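Local structure of Lmo2445 protein (Listeria monocytogenes EGD-e, 5HZL) at residues N217-V222 / M262-T267; D52-I57 / E75-A80; D164-M169 / S184-I189. The protein is of unknown function but is a secreted, internalin-like protein that carries leucine-rich repeats and binds calcium ions. All coordinates share one frame; numbering follows the deposited sequence.

How the contacts relate
From the N terminus the three contacts follow one another in series, with none nested or crossed. Contact 2 comes first: it closes a loop of 17 residues and ties the passage from helix 48-51 into strand 56-58, the first of the parallel sheet, to the loop that leads to the second strand, 82-84. Contact 3 closes 14 residues around strand 174-176 near the far end of that sheet. Contact 1, with 39 residues between its segments, pairs strands 219-221 and 262-264 in the C-terminal domain. Contacts 1 and 3 approach to about 6 Å between nearest atoms, whereas the centres of contacts 1 and 2 lie about 54 Å apart, on opposite sides of the chain's centre.

Contact 1: residues N217-V222 / M262-T267; sequences NLKVFV and MYTIET
Phe-221 and Met-262 form a non-hydrogen-bonded antiparallel pair whose side chains cross at about a right angle. In the selenomethionine Met-262 the bend at chi2 (-61°) brings SE to the edge of the Phe-221 ring, 5.2 Å from its centroid, in a Met-aromatic contact. The same SE lies 3.7 Å from Phe-221 CB, while a further bend at chi3 turns the terminal CE back over the neighbouring strand to the carbonyl oxygen of Lys-219. On this same face Lys-219 and Thr-264 lie side by side and point the same way: the lysine chain is extended beyond CG, and its CG, CD and CE all pass the threonine hydroxyl, with CG 3.5 Å from OG1.

Strands 219-221 and 262-264 make a small antiparallel ribbon of two strands laid against the larger mixed sheet of the C-terminal domain, a region assigned to the E-set clan. Its inward face carries Leu-218, Val-220 and Ile-265. Leu-218 and Ile-265 run side by side in the same direction, CD2 of the leucine 3.8 Å from CD1 of the isoleucine, and both rest on Leu-277 of strand 273-281; Val-220 reaches Ile-279 and Phe-294 instead.

The backbones of Val-220 and Tyr-263 exchange two hydrogen bonds, Tyr-263 N to Val-220 O being 2.8 Å. Beyond this pair Ile-265 N gives a nearly straight bond to Leu-218 O, and Leu-218 N then turns to a side chain, Thr-267 OG1, 3.1 Å away. That hydroxyl stands between the backbone N and carbonyl carbon of its own residue (chi1 59°). At the outer end the side chains of Asn-217 and Glu-266 lie side by side, amide and carboxylate planes 36° apart; Asn-217 ND2 is 3.0 Å from Glu-266 OE1, but the angle is too poor for a hydrogen bond.

Contact 2: residues D52-I57 / E75-A80; sequences DTMTAI and EVFTNA
Thr-55 and Ala-80 bring the two backbones together, their CA atoms 4.0 Å apart, where segment 52-57 passes the type I turn from Phe-77 to Ala-80. Two side chains of that turn grip Asp-52. The amide of Asn-79 reaches its carbonyl in the carbonyl plane, ND2 meeting a lone pair of Asp-52 O at 2.7 Å with an N-H...O angle of 166°. The hydroxyl of Thr-78 donates to Asp-52 OD1 from above the carboxylate plane, OG1 to OD1 2.6 Å. Gln-48 NE2 binds this same OD1 and also Val-76 O, adding a link through helix 48-51.

This is the seam between the calcium-binding, helical N-terminal region and the leucine-rich repeats, whose parallel sheet begins with strand 56-58. Its apolar part centres on the Phe-77 ring. Ile-57 crosses the phenylalanine at about a right angle and sets CD1 over one face, offset toward the rim, in a CH-pi contact 4.0 Å from the centroid. Met-54, a selenomethionine, runs beside Phe-77 in the same direction and places SE at the ring edge, in its plane, 3.8 Å from CE2 of Phe-77, a Met-aromatic contact, while Ile-33 of helix 27-36 touches both side chains.

Contact 3: residues D164-M169 / S184-I189; sequences DIWMNM and SIPEDI. With CA (calcium ion), chain D.
Trp-166 meets Pro-186 across the contact, but its indole is covered more closely by its own neighbour: Ile-165 CD1 sits over the ring centre on one face, 3.4 Å above the plane. Pro-186 comes in obliquely, its CG 4.2 Å from Trp-166 CZ3 on the six-membered ring. The indole nitrogen is turned to another partner, NE1 donating to the carbonyl of Pro-139, which would help to hold the ring's orientation.

Alongside Trp-166, the backbone of 164-169 meets the first turn of helix 187-191. In Ile-189, with CG1 anti to the backbone N (chi1 -163°), the turn at chi2 (62°) brings CD1 to Trp-166 O. Met-167, a selenomethionine bent at chi2 and chi3, crosses Asp-188 at about a right angle and rests SE 3.8 Å from the CB of that aspartate. No direct hydrogen bond joins the segments. A water connects them instead, donating to Ile-165 O (2.9 Å) and accepting from Ile-189 N (2.7 Å), an N-H in the first turn of the helix where no preceding helical carbonyl can serve it. The carboxylates of Asp-164 and Asp-188 stand apart, OD2 to OD2 5.4 Å; the N terminus of the helix may ease the charge on the latter.

Pro-186 holds the N-cap position, and the residue after it, Glu-187, its chain extended beyond CG, binds a calcium ion through OE2 at 2.6 Å. Glu-163, immediately before the first segment, supplies a second ligand, so the ion bridges the loop after strand 158-159 and the start of helix 187-191, a calcium site in a protein of the leucine-rich repeat class.

Contact 1: residues N217-V222 / M262-T267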
loop_
_atom_site.group_PDB
_atom_site.type_symbol
_atom_site.label_atom_id
_atom_site.label_comp_id
_atom_site.label_asym_id
_atom_site.label_seq_id
_atom_site.Cartn_x
_atom_site.Cartn_y
_atom_site.Cartn_z
ATOM N N ASN A 217 27.598 -13.531 17.021
ATOM C CA ASN A 217 27.223 -13.200 15.651
ATOM C C ASN A 217 25.694 -13.243 15.418
ATOM O O ASN A 217 25.006 -14.213 15.692
ATOM C CB ASN A 217 28.144 -13.780 14.547
ATOM C CG ASN A 217 28.253 -15.267 14.554
ATOM O OD1 ASN A 217 27.413 -15.958 15.101
ATOM N ND2 ASN A 217 29.287 -15.777 13.899
ATOM N N LEU A 218 25.225 -12.109 14.913
ATOM C CA LEU A 218 23.825 -11.771 14.662
ATOM C C LEU A 218 22.947 -12.670 13.782
ATOM O O LEU A 218 23.314 -12.986 12.648
ATOM C CB LEU A 218 23.831 -10.383 14.016
ATOM C CG LEU A 218 22.531 -9.617 13.884
ATOM C CD1 LEU A 218 22.066 -9.184 15.265
ATOM C CD2 LEU A 218 22.759 -8.416 12.983
ATOM N N LYS A 219 21.763 -13.018 14.303
ATOM C CA LYS A 219 20.778 -13.847 13.604
ATOM C C LYS A 219 19.547 -13.004 13.318
ATOM O O LYS A 219 18.823 -12.630 14.236
ATOM C CB LYS A 219 20.415 -15.073 14.434
ATOM C CG LYS A 219 21.643 -15.912 14.700
ATOM C CD LYS A 219 21.403 -17.269 15.334
ATOM C CE LYS A 219 22.763 -17.959 15.445
ATOM N NZ LYS A 219 22.749 -19.356 15.946
ATOM N N VAL A 220 19.308 -12.731 12.037
ATOM C CA VAL A 220 18.176 -11.898 11.592
ATOM C C VAL A 220 17.057 -12.693 10.901
ATOM O O VAL A 220 17.328 -13.734 10.298
ATOM C CB VAL A 220 18.684 -10.794 10.644
ATOM C CG1 VAL A 220 19.648 -9.884 11.389
ATOM C CG2 VAL A 220 19.377 -11.377 9.411
ATOM N N PHE A 221 15.819 -12.182 10.975
ATOM C CA PHE A 221 14.608 -12.816 10.381
ATOM C C PHE A 221 14.337 -12.210 9.015
ATOM O O PHE A 221 13.853 -11.076 8.942
ATOM C CB PHE A 221 13.405 -12.616 11.321
ATOM C CG PHE A 221 12.103 -13.147 10.792
ATOM C CD1 PHE A 221 11.865 -14.510 10.728
ATOM C CD2 PHE A 221 11.083 -12.279 10.405
ATOM C CE1 PHE A 221 10.657 -15.002 10.257
ATOM C CE2 PHE A 221 9.871 -12.767 9.935
ATOM C CZ PHE A 221 9.660 -14.129 9.860
ATOM N N VAL A 222 14.645 -12.956 7.942
ATOM C CA VAL A 222 14.469 -12.454 6.577
ATOM C C VAL A 222 13.878 -13.527 5.659
ATOM O O VAL A 222 14.608 -14.169 4.888
ATOM C CB VAL A 222 15.821 -11.975 5.981
ATOM C CG1 VAL A 222 15.566 -11.140 4.717
ATOM C CG2 VAL A 222 16.613 -11.139 6.984
HETATM N N MSE A 262 15.563 -17.690 9.678
HETATM C CA MSE A 262 16.646 -16.963 10.332
HETATM C C MSE A 262 17.896 -17.096 9.515
HETATM O O MSE A 262 18.198 -18.165 9.021
HETATM C CB MSE A 262 16.932 -17.467 11.734
HETATM C CG MSE A 262 15.688 -17.414 12.624
HETATM SE SE MSE A 262 14.919 -15.611 12.892
HETATM C CE MSE A 262 16.398 -14.766 13.883
ATOM N N TYR A 263 18.619 -15.992 9.348
ATOM C CA TYR A 263 19.878 -15.970 8.601
ATOM C C TYR A 263 20.942 -15.413 9.549
ATOM O O TYR A 263 20.750 -14.364 10.171
ATOM C CB TYR A 263 19.768 -15.130 7.324
ATOM C CG TYR A 263 21.018 -15.196 6.498
ATOM C CD1 TYR A 263 21.251 -16.269 5.646
ATOM C CD2 TYR A 263 21.983 -14.205 6.567
ATOM C CE1 TYR A 263 22.418 -16.355 4.888
ATOM C CE2 TYR A 263 23.152 -14.280 5.806
ATOM C CZ TYR A 263 23.366 -15.355 4.970
ATOM O OH TYR A 263 24.517 -15.425 4.218
ATOM N N THR A 264 22.049 -16.135 9.676
ATOM C CA THR A 264 23.143 -15.735 10.550
ATOM C C THR A 264 24.177 -14.969 9.751
ATOM O O THR A 264 24.535 -15.402 8.658
ATOM C CB THR A 264 23.813 -16.979 11.166
ATOM O OG1 THR A 264 22.840 -17.707 11.912
ATOM C CG2 THR A 264 24.962 -16.606 12.102
ATOM N N ILE A 265 24.639 -13.837 10.282
ATOM C CA ILE A 265 25.669 -13.046 9.604
ATOM C C ILE A 265 26.890 -12.956 10.521
ATOM O O ILE A 265 26.784 -12.607 11.704
ATOM C CB ILE A 265 25.153 -11.689 9.058
ATOM C CG1 ILE A 265 24.801 -10.683 10.143
ATOM C CG2 ILE A 265 23.930 -11.924 8.182
ATOM C CD1 ILE A 265 24.197 -9.407 9.565
ATOM N N GLU A 266 28.041 -13.288 9.930
ATOM C CA GLU A 266 29.342 -13.354 10.602
ATOM C C GLU A 266 29.863 -12.039 11.189
ATOM O O GLU A 266 30.763 -11.421 10.624
ATOM C CB GLU A 266 30.395 -13.896 9.608
ATOM C CG GLU A 266 30.126 -15.240 8.927
ATOM C CD GLU A 266 30.216 -16.439 9.856
ATOM O OE1 GLU A 266 29.636 -16.408 10.964
ATOM O OE2 GLU A 266 30.856 -17.439 9.458
ATOM N N THR A 267 29.316 -11.624 12.327
ATOM C CA THR A 267 29.759 -10.387 12.990
ATOM C C THR A 267 30.705 -10.648 14.177
ATOM O O THR A 267 31.026 -9.729 14.933
ATOM C CB THR A 267 28.557 -9.573 13.497
ATOM O OG1 THR A 267 27.799 -10.364 14.413
ATOM C CG2 THR A 267 27.669 -9.150 12.346
#

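Contact 2: residues D52-I57 / E75-A80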
loop_
_atom_site.group_PDB
_atom_site.type_symbol
_atom_site.label_atom_id
_atom_site.label_comp_id
_atom_site.label_asym_id
_atom_site.label_seq_id
_atom_site.Cartn_x
_atom_site.Cartn_y
_atom_site.Cartn_z
ATOM N N ASP A 52 -27.166 12.374 -9.233
ATOM C CA ASP A 52 -27.207 11.226 -10.153
ATOM C C ASP A 52 -26.520 11.461 -11.522
ATOM O O ASP A 52 -26.220 10.492 -12.233
ATOM C CB ASP A 52 -28.641 10.690 -10.290
ATOM C CG ASP A 52 -29.144 10.010 -8.996
ATOM O OD1 ASP A 52 -28.336 9.824 -8.044
ATOM O OD2 ASP A 52 -30.340 9.634 -8.932
ATOM N N THR A 53 -26.250 12.725 -11.864
ATOM C CA THR A 53 -25.573 13.075 -13.122
ATOM C C THR A 53 -24.048 12.970 -12.998
ATOM O O THR A 53 -23.339 13.055 -13.993
ATOM C CB THR A 53 -25.939 14.500 -13.625
ATOM O OG1 THR A 53 -25.427 15.512 -12.737
ATOM C CG2 THR A 53 -27.449 14.644 -13.781
HETATM N N MSE A 54 -23.546 12.783 -11.783
HETATM C CA MSE A 54 -22.106 12.662 -11.566
HETATM C C MSE A 54 -21.640 11.242 -11.758
HETATM O O MSE A 54 -22.028 10.330 -11.016
HETATM C CB MSE A 54 -21.756 13.164 -10.176
HETATM C CG MSE A 54 -21.971 14.679 -10.123
HETATM SE SE MSE A 54 -21.654 15.343 -8.297
HETATM C CE MSE A 54 -19.692 15.142 -8.165
ATOM N N THR A 55 -20.827 11.056 -12.791
ATOM C CA THR A 55 -20.219 9.768 -13.138
ATOM C C THR A 55 -18.837 9.618 -12.501
ATOM O O THR A 55 -18.263 8.540 -12.520
ATOM C CB THR A 55 -20.008 9.626 -14.663
ATOM O OG1 THR A 55 -19.200 10.705 -15.142
ATOM C CG2 THR A 55 -21.327 9.637 -15.405
ATOM N N ALA A 56 -18.318 10.713 -11.956
ATOM C CA ALA A 56 -17.007 10.742 -11.328
ATOM C C ALA A 56 -16.963 11.764 -10.191
ATOM O O ALA A 56 -17.740 12.728 -10.175
ATOM C CB ALA A 56 -15.951 11.075 -12.374
ATOM N N ILE A 57 -16.059 11.531 -9.241
ATOM C CA ILE A 57 -15.864 12.426 -8.095
ATOM C C ILE A 57 -14.448 13.001 -8.229
ATOM O O ILE A 57 -13.487 12.375 -7.802
ATOM C CB ILE A 57 -16.023 11.712 -6.731
ATOM C CG1 ILE A 57 -17.338 10.915 -6.648
ATOM C CG2 ILE A 57 -15.919 12.727 -5.599
ATOM C CD1 ILE A 57 -18.592 11.740 -6.753
ATOM N N GLU A 75 -24.443 11.739 1.462
ATOM C CA GLU A 75 -25.340 11.510 0.338
ATOM C C GLU A 75 -24.940 10.239 -0.404
ATOM O O GLU A 75 -24.005 9.543 -0.016
ATOM C CB GLU A 75 -25.321 12.706 -0.629
ATOM C CG GLU A 75 -25.661 14.064 -0.023
ATOM C CD GLU A 75 -27.049 14.143 0.599
ATOM O OE1 GLU A 75 -27.924 13.272 0.349
ATOM O OE2 GLU A 75 -27.258 15.110 1.348
ATOM N N VAL A 76 -25.674 9.946 -1.465
ATOM C CA VAL A 76 -25.435 8.788 -2.303
ATOM C C VAL A 76 -25.303 9.259 -3.753
ATOM O O VAL A 76 -26.254 9.815 -4.310
ATOM C CB VAL A 76 -26.612 7.784 -2.203
ATOM C CG1 VAL A 76 -26.422 6.624 -3.176
ATOM C CG2 VAL A 76 -26.772 7.283 -0.774
ATOM N N PHE A 77 -24.126 9.045 -4.349
ATOM C CA PHE A 77 -23.867 9.400 -5.742
ATOM C C PHE A 77 -24.119 8.085 -6.460
ATOM O O PHE A 77 -23.187 7.378 -6.801
ATOM C CB PHE A 77 -22.428 9.859 -5.913
ATOM C CG PHE A 77 -22.063 11.068 -5.100
ATOM C CD1 PHE A 77 -21.699 10.940 -3.761
ATOM C CD2 PHE A 77 -22.034 12.341 -5.684
ATOM C CE1 PHE A 77 -21.344 12.062 -3.012
ATOM C CE2 PHE A 77 -21.679 13.463 -4.942
ATOM C CZ PHE A 77 -21.334 13.325 -3.604
ATOM N N THR A 78 -25.394 7.758 -6.676
ATOM C CA THR A 78 -25.807 6.473 -7.288
ATOM C C THR A 78 -25.075 6.022 -8.549
ATOM O O THR A 78 -24.988 4.833 -8.768
ATOM C CB THR A 78 -27.315 6.426 -7.660
ATOM O OG1 THR A 78 -27.562 7.379 -8.685
ATOM C CG2 THR A 78 -28.255 6.713 -6.471
ATOM N N ASN A 79 -24.552 6.944 -9.358
ATOM C CA ASN A 79 -23.861 6.585 -10.629
ATOM C C ASN A 79 -22.382 6.929 -10.766
ATOM O O ASN A 79 -21.816 6.798 -11.850
ATOM C CB ASN A 79 -24.580 7.280 -11.775
ATOM C CG ASN A 79 -26.018 6.909 -11.845
ATOM O OD1 ASN A 79 -26.388 5.755 -11.674
ATOM N ND2 ASN A 79 -26.842 7.889 -12.111
ATOM N N ALA A 80 -21.763 7.376 -9.687
ATOM C CA ALA A 80 -20.368 7.725 -9.737
ATOM C C ALA A 80 -19.565 6.429 -9.809
ATOM O O ALA A 80 -19.606 5.624 -8.886
ATOM C CB ALA A 80 -19.987 8.536 -8.508
#

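Contact 3: residues D164-M169 / S184-I189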
loop_
_atom_site.group_PDB
_atom_site.type_symbol
_atom_site.label_atom_id
_atom_site.label_comp_id
_atom_site.label_asym_id
_atom_site.label_seq_id
_atom_site.Cartn_x
_atom_site.Cartn_y
_atom_site.Cartn_z
ATOM N N ASP A 164 -0.527 -16.669 1.864
ATOM C CA ASP A 164 -1.920 -16.767 1.362
ATOM C C ASP A 164 -2.785 -15.485 1.186
ATOM O O ASP A 164 -3.971 -15.601 0.838
ATOM C CB ASP A 164 -2.704 -17.868 2.139
ATOM C CG ASP A 164 -2.804 -17.620 3.653
ATOM O OD1 ASP A 164 -2.417 -16.542 4.143
ATOM O OD2 ASP A 164 -3.285 -18.530 4.362
ATOM N N ILE A 165 -2.240 -14.283 1.379
ATOM C CA ILE A 165 -3.100 -13.111 1.171
ATOM C C ILE A 165 -3.362 -12.887 -0.317
ATOM O O ILE A 165 -2.596 -13.324 -1.186
ATOM C CB ILE A 165 -2.606 -11.784 1.806
ATOM C CG1 ILE A 165 -1.383 -11.198 1.095
ATOM C CG2 ILE A 165 -2.361 -11.958 3.305
ATOM C CD1 ILE A 165 -1.050 -9.818 1.622
ATOM N N TRP A 166 -4.461 -12.187 -0.566
ATOM C CA TRP A 166 -4.935 -11.831 -1.886
ATOM C C TRP A 166 -5.332 -13.039 -2.767
ATOM O O TRP A 166 -5.195 -13.019 -4.000
ATOM C CB TRP A 166 -3.962 -10.854 -2.577
ATOM C CG TRP A 166 -3.631 -9.619 -1.740
ATOM C CD1 TRP A 166 -4.512 -8.859 -1.014
ATOM C CD2 TRP A 166 -2.363 -8.955 -1.640
ATOM N NE1 TRP A 166 -3.858 -7.812 -0.418
ATOM C CE2 TRP A 166 -2.541 -7.837 -0.795
ATOM C CE3 TRP A 166 -1.087 -9.206 -2.164
ATOM C CZ2 TRP A 166 -1.488 -6.973 -0.463
ATOM C CZ3 TRP A 166 -0.047 -8.349 -1.833
ATOM C CH2 TRP A 166 -0.256 -7.245 -0.988
HETATM N N MSE A 167 -5.866 -14.071 -2.110
HETATM C CA MSE A 167 -6.334 -15.288 -2.776
HETATM C C MSE A 167 -7.835 -15.349 -2.771
HETATM O O MSE A 167 -8.432 -16.384 -3.069
HETATM C CB MSE A 167 -5.753 -16.474 -2.034
HETATM C CG MSE A 167 -4.253 -16.553 -2.257
HETATM SE SE MSE A 167 -3.908 -17.020 -4.137
HETATM C CE MSE A 167 -4.376 -18.938 -4.094
ATOM N N ASN A 168 -8.449 -14.218 -2.447
ATOM C CA ASN A 168 -9.893 -14.059 -2.381
ATOM C C ASN A 168 -10.462 -13.241 -3.578
ATOM O O ASN A 168 -11.626 -12.846 -3.539
ATOM C CB ASN A 168 -10.233 -13.343 -1.050
ATOM C CG ASN A 168 -9.562 -11.949 -0.917
ATOM O OD1 ASN A 168 -8.456 -11.712 -1.436
ATOM N ND2 ASN A 168 -10.231 -11.028 -0.207
HETATM N N MSE A 169 -9.649 -12.995 -4.619
HETATM C CA MSE A 169 -10.047 -12.189 -5.795
HETATM C C MSE A 169 -9.872 -12.975 -7.074
HETATM O O MSE A 169 -8.836 -12.865 -7.731
HETATM C CB MSE A 169 -9.165 -10.944 -5.781
HETATM C CG MSE A 169 -9.645 -9.963 -4.707
HETATM SE SE MSE A 169 -8.396 -8.453 -4.495
HETATM C CE MSE A 169 -7.121 -9.390 -3.319
ATOM N N SER A 184 9.041 -10.297 2.985
ATOM C CA SER A 184 8.421 -11.552 2.681
ATOM C C SER A 184 7.739 -11.440 1.328
ATOM O O SER A 184 7.515 -10.330 0.839
ATOM C CB SER A 184 7.397 -11.780 3.787
ATOM O OG SER A 184 6.569 -12.897 3.557
ATOM N N ILE A 185 7.401 -12.584 0.740
ATOM C CA ILE A 185 6.745 -12.628 -0.545
ATOM C C ILE A 185 5.346 -13.250 -0.441
ATOM O O ILE A 185 5.169 -14.258 0.260
ATOM C CB ILE A 185 7.561 -13.488 -1.546
ATOM C CG1 ILE A 185 8.984 -12.941 -1.702
ATOM C CG2 ILE A 185 6.880 -13.569 -2.922
ATOM C CD1 ILE A 185 9.850 -13.721 -2.682
ATOM N N PRO A 186 4.342 -12.649 -1.125
ATOM C CA PRO A 186 3.012 -13.261 -1.170
ATOM C C PRO A 186 3.104 -14.389 -2.214
ATOM O O PRO A 186 2.720 -14.215 -3.365
ATOM C CB PRO A 186 2.110 -12.119 -1.630
ATOM C CG PRO A 186 3.000 -11.217 -2.397
ATOM C CD PRO A 186 4.363 -11.337 -1.796
ATOM N N GLU A 187 3.634 -15.533 -1.794
ATOM C CA GLU A 187 3.843 -16.668 -2.695
ATOM C C GLU A 187 2.654 -17.221 -3.455
ATOM O O GLU A 187 2.725 -17.360 -4.672
ATOM C CB GLU A 187 4.519 -17.833 -1.970
ATOM C CG GLU A 187 5.949 -17.547 -1.570
ATOM C CD GLU A 187 6.666 -18.778 -1.065
ATOM O OE1 GLU A 187 7.906 -18.807 -1.199
ATOM O OE2 GLU A 187 6.002 -19.724 -0.563
ATOM N N ASP A 188 1.580 -17.549 -2.745
ATOM C CA ASP A 188 0.407 -18.142 -3.391
ATOM C C ASP A 188 -0.052 -17.432 -4.659
ATOM O O ASP A 188 -0.162 -18.068 -5.713
ATOM C CB ASP A 188 -0.787 -18.252 -2.431
ATOM C CG ASP A 188 -0.561 -19.240 -1.294
ATOM O OD1 ASP A 188 0.586 -19.632 -1.010
ATOM O OD2 ASP A 188 -1.573 -19.622 -0.674
ATOM N N ILE A 189 -0.289 -16.125 -4.555
ATOM C CA ILE A 189 -0.778 -15.342 -5.688
ATOM C C ILE A 189 0.202 -15.325 -6.870
ATOM O O ILE A 189 -0.241 -15.431 -8.018
ATOM C CB ILE A 189 -1.223 -13.915 -5.262
ATOM C CG1 ILE A 189 -2.095 -13.253 -6.337
ATOM C CG2 ILE A 189 -0.037 -13.049 -4.866
ATOM C CD1 ILE A 189 -3.393 -13.990 -6.621
HETATM CA CA CA D . 6.914 -21.433 1.110
HETATM O O HOH W 1 -0.311 -14.760 -2.250
#